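Local structure of separin (Saccharomyces cerevisiae, 5U1T) at residues P643-N647 with E681-L685; I733-L737 with S784-L788. The protein is a caspase-like cysteine protease that cleaves a cohesin subunit at anaphase onset so that chromosomes segregate, and is inhibited by securin for most of the cell cycle. Residues are numbered along the deposited sequence.

Contact 1: residues P643-N647 with E681-L685; sequences PYADN and EQALL
Two helical turns, 643-647 from helix 642-655 and 681-685 from helix 680-689, lie side by side and nearly parallel: their axes approach to 10.5 Å, and the N-to-C directions differ by 14°. The register sets the CA of Pro-643 7.2 Å from that of Gln-682 and the CA of Asn-647 6.7 Å from that of Leu-685; together the turns bury 323 Å². Pro-643, in the first turn of its helix, directs its CA-CB bond toward the partner, with CB 4.1 Å from CD2 of Leu-685. Its carbonyl O accepts the helical hydrogen bond from N of Asn-647 (3.2 Å) and comes within 3.2 Å of the same Leu-685 CD2. Tyr-644 (chi1 m, chi2 83°) leaves its helix sideways and sweeps its ring across. Leu-685 (chi1 t, chi2 p) places CD2 over one ring face in a CH-pi contact, 3.9 Å from the centroid of the Tyr-644 ring and 11° off the normal. At the ring edge, OH of Tyr-644 is 3.0 Å from OE2 of Glu-681, an oxygen salt-bridged to Lys-734; NE2 of Gln-682 lies 4.2 Å from CE1 of Tyr-644. Ala-645 turns away, onto helix 621-633. One turn after Pro-643, Asn-647 (chi1 t, chi2 -69°) donates from ND2 to the backbone O of Leu-685 at 2.8 Å, while its CB packs 3.8 Å from CG of that leucine. This is packing of near-parallel helices in the helical region, away from the active site. An apolar CH-pi cover and a polar amide-to-carbonyl hydrogen bond, both on Leu-685, thus join the two turns.

Contact 2: residues I733-L737 with S784-L788; sequences IKVIL and SRLAL
Helices 729-752 and 782-805 run almost parallel where 733-737 meets 784-788. Their local axes are 10.6 Å apart at closest approach and cross at 17°. CA of Ser-784 sits 6.9 Å from CA of Lys-734, and one turn on CA of Leu-788 is likewise 6.9 Å from CA of Leu-737. Both turns keep i to i+4 bonding, Leu-788 N to Ser-784 O and Leu-737 N to Ile-733 O, each 3.0 Å. Ser-784 (chi1 m) aims at the facing helix, its OG set among aliphatic groups: 3.4 Å from Leu-737 CD1, 3.7 Å from Ile-733 CG2 and 4.0 Å from Lys-734 CG. The extended Lys-734 chain runs on to a salt bridge with Glu-681. Arg-785 turns away, and its NH2 is hydrogen-bonded to the backbone of the securin chain. Ala-787 offers a methyl, CB, 3.8 Å from CD1 of Leu-737 (chi1 m, chi2 t). Leu-788 (chi1 t, chi2 p) leaves sideways, bringing CD1 to 3.9 Å from CD2 of Leu-737; it also meets Leu-773 of helix 756-775 and an apolar securin side chain. No hydrogen bond links the two turns, which bury 206 Å², largely by setting Ser-784 and Ala-787 against aliphatic side chains, besides the one leucine pair. Near-parallel packing of a helix on the next but one, with helix 756-775 connecting them, is consistent with an alpha-solenoid-like array in separase's helical region.

Overall arrangement
From the N terminus, the chain enters contact 1 on helix 642-655, passes through helix 659-672 and returns on helix 680-689, closing a loop of 33 residues. It continues through helix 700-714 to helix 729-752, where contact 2 opens; helix 756-775 then leads to helix 782-805, closing a loop of 46 residues. The loops follow in series, neither nested nor crossed, and their centres lie 14 Å apart. They join directly: Lys-734 NZ meets Glu-681 OE2 in a 3.1 Å salt bridge, while Leu-684 packs against Lys-734 and Val-735. Helices 680-689 and 729-752 thus couple the two near-parallel pairs within the helical region, far from the catalytic site.

Contact 1: residues P643-N647 with E681-L685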
ATOM      1  N   PRO A 643      12.482   3.267  15.732  1.00 71.08           N
ATOM      2  CA  PRO A 643      11.537   4.015  14.886  1.00 70.77           C
ATOM      3  C   PRO A 643      10.542   3.123  14.132  1.00 73.29           C
ATOM      4  O   PRO A 643       9.401   3.534  13.878  1.00 76.19           O
ATOM      5  CB  PRO A 643      12.456   4.737  13.891  1.00 76.46           C
ATOM      6  CG  PRO A 643      13.702   4.986  14.677  1.00 81.04           C
ATOM      7  CD  PRO A 643      13.851   3.817  15.637  1.00 73.64           C
ATOM      8  N   TYR A 644      10.966   1.918  13.767  1.00 71.24           N
ATOM      9  CA  TYR A 644      10.073   1.017  13.060  1.00 66.53           C
ATOM     10  C   TYR A 644       9.111   0.363  14.024  1.00 69.13           C
ATOM     11  O   TYR A 644       7.945   0.142  13.688  1.00 70.96           O
ATOM     12  CB  TYR A 644      10.841  -0.056  12.301  1.00 63.62           C
ATOM     13  CG  TYR A 644      11.537   0.456  11.072  1.00 65.20           C
ATOM     14  CD1 TYR A 644      12.786   1.059  11.165  1.00 63.47           C
ATOM     15  CD2 TYR A 644      10.962   0.319   9.823  1.00 55.15           C
ATOM     16  CE1 TYR A 644      13.433   1.522  10.054  1.00 59.17           C
ATOM     17  CE2 TYR A 644      11.600   0.775   8.706  1.00 61.96           C
ATOM     18  CZ  TYR A 644      12.840   1.375   8.825  1.00 66.99           C
ATOM     19  OH  TYR A 644      13.502   1.833   7.708  1.00 77.47           O
ATOM     20  N   ALA A 645       9.593   0.040  15.216  1.00 60.77           N
ATOM     21  CA  ALA A 645       8.713  -0.558  16.192  1.00 62.62           C
ATOM     22  C   ALA A 645       7.631   0.461  16.543  1.00 66.79           C
ATOM     23  O   ALA A 645       6.472   0.103  16.655  1.00 68.48           O
ATOM     24  CB  ALA A 645       9.478  -1.003  17.410  1.00 56.65           C
ATOM     25  N   ASP A 646       8.002   1.734  16.668  1.00 68.03           N
ATOM     26  CA  ASP A 646       7.052   2.771  17.064  1.00 67.08           C
ATOM     27  C   ASP A 646       5.974   2.992  15.999  1.00 69.23           C
ATOM     28  O   ASP A 646       4.789   2.969  16.320  1.00 71.35           O
ATOM     29  CB  ASP A 646       7.776   4.089  17.378  1.00 66.28           C
ATOM     30  CG  ASP A 646       8.283   4.146  18.823  1.00 71.72           C
ATOM     31  OD1 ASP A 646       7.849   3.292  19.624  1.00 71.57           O
ATOM     32  OD2 ASP A 646       9.106   5.030  19.175  1.00 75.30           O
ATOM     33  N   ASN A 647       6.376   3.183  14.743  1.00 68.75           N
ATOM     34  CA  ASN A 647       5.426   3.289  13.638  1.00 63.48           C
ATOM     35  C   ASN A 647       4.504   2.078  13.542  1.00 69.67           C
ATOM     36  O   ASN A 647       3.296   2.224  13.318  1.00 74.62           O
ATOM     37  CB  ASN A 647       6.165   3.475  12.302  1.00 68.65           C
ATOM     38  CG  ASN A 647       5.256   3.230  11.055  1.00 72.52           C
ATOM     39  OD1 ASN A 647       4.832   2.097  10.782  1.00 72.65           O
ATOM     40  ND2 ASN A 647       5.009   4.288  10.279  1.00 63.49           N
ATOM     41  N   GLU A 681      14.117   8.859   5.230  1.00 77.39           N
ATOM     42  CA  GLU A 681      13.518   7.564   5.522  1.00 78.23           C
ATOM     43  C   GLU A 681      12.751   7.579   6.846  1.00 79.66           C
ATOM     44  O   GLU A 681      11.655   7.029   6.941  1.00 77.90           O
ATOM     45  CB  GLU A 681      14.571   6.457   5.537  1.00 80.22           C
ATOM     46  CG  GLU A 681      14.124   5.255   4.726  1.00 85.42           C
ATOM     47  CD  GLU A 681      14.824   3.946   5.101  1.00101.80           C
ATOM     48  OE1 GLU A 681      16.018   3.970   5.535  1.00107.46           O
ATOM     49  OE2 GLU A 681      14.163   2.882   4.940  1.00100.83           O
ATOM     50  N   GLN A 682      13.317   8.212   7.866  1.00 73.85           N
ATOM     51  CA  GLN A 682      12.644   8.270   9.145  1.00 71.69           C
ATOM     52  C   GLN A 682      11.435   9.200   9.091  1.00 70.67           C
ATOM     53  O   GLN A 682      10.439   8.970   9.766  1.00 68.82           O
ATOM     54  CB  GLN A 682      13.615   8.709  10.234  1.00 77.62           C
ATOM     55  CG  GLN A 682      14.314   7.537  10.899  1.00 85.06           C
ATOM     56  CD  GLN A 682      15.214   6.747   9.935  1.00 94.33           C
ATOM     57  OE1 GLN A 682      16.076   7.321   9.241  1.00 91.15           O
ATOM     58  NE2 GLN A 682      15.016   5.419   9.892  1.00 93.46           N
ATOM     59  N   ALA A 683      11.526  10.246   8.277  1.00 75.56           N
ATOM     60  CA  ALA A 683      10.442  11.211   8.141  1.00 68.66           C
ATOM     61  C   ALA A 683       9.273  10.588   7.398  1.00 70.39           C
ATOM     62  O   ALA A 683       8.111  10.837   7.719  1.00 67.54           O
ATOM     63  CB  ALA A 683      10.925  12.451   7.424  1.00 67.62           C
ATOM     64  N   LEU A 684       9.588   9.778   6.392  1.00 70.25           N
ATOM     65  CA  LEU A 684       8.566   9.039   5.682  1.00 62.09           C
ATOM     66  C   LEU A 684       7.874   8.110   6.662  1.00 67.13           C
ATOM     67  O   LEU A 684       6.646   7.966   6.653  1.00 69.23           O
ATOM     68  CB  LEU A 684       9.164   8.257   4.515  1.00 59.10           C
ATOM     69  CG  LEU A 684       9.325   8.996   3.180  1.00 62.54           C
ATOM     70  CD1 LEU A 684      10.234   8.209   2.236  1.00 66.76           C
ATOM     71  CD2 LEU A 684       7.979   9.262   2.518  1.00 57.44           C
ATOM     72  N   LEU A 685       8.665   7.499   7.530  1.00 66.54           N
ATOM     73  CA  LEU A 685       8.128   6.555   8.489  1.00 66.22           C
ATOM     74  C   LEU A 685       7.211   7.230   9.499  1.00 63.36           C
ATOM     75  O   LEU A 685       6.117   6.760   9.767  1.00 67.79           O
ATOM     76  CB  LEU A 685       9.258   5.847   9.206  1.00 68.57           C
ATOM     77  CG  LEU A 685       8.848   4.519   9.816  1.00 68.73           C
ATOM     78  CD1 LEU A 685       8.575   3.562   8.682  1.00 55.91           C
ATOM     79  CD2 LEU A 685       9.958   4.014  10.743  1.00 73.81           C
TER

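Contact 2: residues I733-L737 with S784-L788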
ATOM      1  N   ILE A 733      10.077   5.935  -4.635  1.00 67.81           N
ATOM      2  CA  ILE A 733       8.903   5.076  -4.629  1.00 60.29           C
ATOM      3  C   ILE A 733       8.140   5.244  -3.310  1.00 66.61           C
ATOM      4  O   ILE A 733       6.900   5.323  -3.291  1.00 67.35           O
ATOM      5  CB  ILE A 733       9.286   3.598  -4.828  1.00 62.47           C
ATOM      6  CG1 ILE A 733       9.874   3.368  -6.218  1.00 62.20           C
ATOM      7  CG2 ILE A 733       8.083   2.692  -4.629  1.00 59.67           C
ATOM      8  CD1 ILE A 733       8.888   3.503  -7.326  1.00 62.25           C
ATOM      9  N   LYS A 734       8.889   5.331  -2.212  1.00 63.71           N
ATOM     10  CA  LYS A 734       8.296   5.453  -0.886  1.00 58.60           C
ATOM     11  C   LYS A 734       7.600   6.803  -0.692  1.00 60.66           C
ATOM     12  O   LYS A 734       6.580   6.876  -0.008  1.00 63.78           O
ATOM     13  CB  LYS A 734       9.361   5.232   0.193  1.00 62.22           C
ATOM     14  CG  LYS A 734       9.623   3.757   0.502  1.00 66.25           C
ATOM     15  CD  LYS A 734      10.865   3.568   1.369  1.00 74.21           C
ATOM     16  CE  LYS A 734      11.057   2.104   1.766  1.00 78.50           C
ATOM     17  NZ  LYS A 734      12.011   1.929   2.923  1.00 81.09           N
ATOM     18  N   VAL A 735       8.144   7.858  -1.297  1.00 65.01           N
ATOM     19  CA  VAL A 735       7.508   9.179  -1.296  1.00 62.99           C
ATOM     20  C   VAL A 735       6.144   9.140  -2.011  1.00 59.77           C
ATOM     21  O   VAL A 735       5.140   9.630  -1.492  1.00 55.06           O
ATOM     22  CB  VAL A 735       8.435  10.252  -1.958  1.00 63.18           C
ATOM     23  CG1 VAL A 735       7.655  11.465  -2.410  1.00 63.40           C
ATOM     24  CG2 VAL A 735       9.547  10.669  -1.003  1.00 64.55           C
ATOM     25  N   ILE A 736       6.114   8.548  -3.198  1.00 61.05           N
ATOM     26  CA  ILE A 736       4.884   8.458  -3.959  1.00 60.29           C
ATOM     27  C   ILE A 736       3.862   7.667  -3.166  1.00 60.97           C
ATOM     28  O   ILE A 736       2.705   8.053  -3.090  1.00 60.35           O
ATOM     29  CB  ILE A 736       5.102   7.802  -5.334  1.00 61.44           C
ATOM     30  CG1 ILE A 736       6.112   8.602  -6.156  1.00 63.29           C
ATOM     31  CG2 ILE A 736       3.806   7.735  -6.098  1.00 56.88           C
ATOM     32  CD1 ILE A 736       6.364   8.017  -7.543  1.00 69.71           C
ATOM     33  N   LEU A 737       4.297   6.569  -2.555  1.00 62.46           N
ATOM     34  CA  LEU A 737       3.411   5.770  -1.712  1.00 58.61           C
ATOM     35  C   LEU A 737       2.848   6.577  -0.539  1.00 55.99           C
ATOM     36  O   LEU A 737       1.702   6.374  -0.150  1.00 57.27           O
ATOM     37  CB  LEU A 737       4.131   4.532  -1.182  1.00 56.90           C
ATOM     38  CG  LEU A 737       4.483   3.453  -2.201  1.00 60.71           C
ATOM     39  CD1 LEU A 737       5.376   2.403  -1.558  1.00 60.21           C
ATOM     40  CD2 LEU A 737       3.242   2.813  -2.792  1.00 57.64           C
ATOM     41  N   SER A 784       7.581  -2.241  -0.581  1.00 51.63           N
ATOM     42  CA  SER A 784       6.810  -1.294  -1.354  1.00 56.73           C
ATOM     43  C   SER A 784       5.709  -1.971  -2.177  1.00 54.72           C
ATOM     44  O   SER A 784       4.682  -1.370  -2.436  1.00 55.75           O
ATOM     45  CB  SER A 784       7.737  -0.493  -2.257  1.00 53.56           C
ATOM     46  OG  SER A 784       8.242   0.609  -1.537  1.00 59.66           O
ATOM     47  N   ARG A 785       5.914  -3.216  -2.590  1.00 54.97           N
ATOM     48  CA  ARG A 785       4.900  -3.896  -3.379  1.00 52.28           C
ATOM     49  C   ARG A 785       3.676  -4.162  -2.504  1.00 54.75           C
ATOM     50  O   ARG A 785       2.539  -4.024  -2.949  1.00 51.76           O
ATOM     51  CB  ARG A 785       5.443  -5.195  -3.978  1.00 48.93           C
ATOM     52  CG  ARG A 785       4.459  -5.893  -4.870  1.00 50.86           C
ATOM     53  CD  ARG A 785       5.018  -7.166  -5.407  1.00 50.62           C
ATOM     54  NE  ARG A 785       5.336  -8.122  -4.363  1.00 49.02           N
ATOM     55  CZ  ARG A 785       4.551  -9.133  -4.013  1.00 55.19           C
ATOM     56  NH1 ARG A 785       4.923  -9.960  -3.050  1.00 58.27           N
ATOM     57  NH2 ARG A 785       3.389  -9.323  -4.619  1.00 58.18           N
ATOM     58  N   LEU A 786       3.923  -4.528  -1.250  1.00 51.56           N
ATOM     59  CA  LEU A 786       2.855  -4.807  -0.319  1.00 49.38           C
ATOM     60  C   LEU A 786       2.158  -3.510   0.038  1.00 53.38           C
ATOM     61  O   LEU A 786       0.944  -3.483   0.177  1.00 55.70           O
ATOM     62  CB  LEU A 786       3.388  -5.501   0.943  1.00 53.59           C
ATOM     63  CG  LEU A 786       4.097  -6.842   0.765  1.00 52.06           C
ATOM     64  CD1 LEU A 786       4.670  -7.328   2.087  1.00 47.54           C
ATOM     65  CD2 LEU A 786       3.193  -7.894   0.130  1.00 45.13           C
ATOM     66  N   ALA A 787       2.930  -2.438   0.184  1.00 55.91           N
ATOM     67  CA  ALA A 787       2.368  -1.127   0.506  1.00 53.92           C
ATOM     68  C   ALA A 787       1.345  -0.738  -0.549  1.00 57.72           C
ATOM     69  O   ALA A 787       0.231  -0.332  -0.234  1.00 61.27           O
ATOM     70  CB  ALA A 787       3.454  -0.079   0.586  1.00 51.47           C
ATOM     71  N   LEU A 788       1.754  -0.895  -1.805  1.00 55.02           N
ATOM     72  CA  LEU A 788       0.975  -0.549  -2.976  1.00 55.96           C
ATOM     73  C   LEU A 788      -0.238  -1.459  -3.154  1.00 59.13           C
ATOM     74  O   LEU A 788      -1.248  -1.047  -3.705  1.00 60.28           O
ATOM     75  CB  LEU A 788       1.866  -0.619  -4.208  1.00 45.01           C
ATOM     76  CG  LEU A 788       1.218  -0.198  -5.511  1.00 54.09           C
ATOM     77  CD1 LEU A 788       0.718   1.221  -5.363  1.00 53.39           C
ATOM     78  CD2 LEU A 788       2.252  -0.299  -6.607  1.00 61.72           C
TER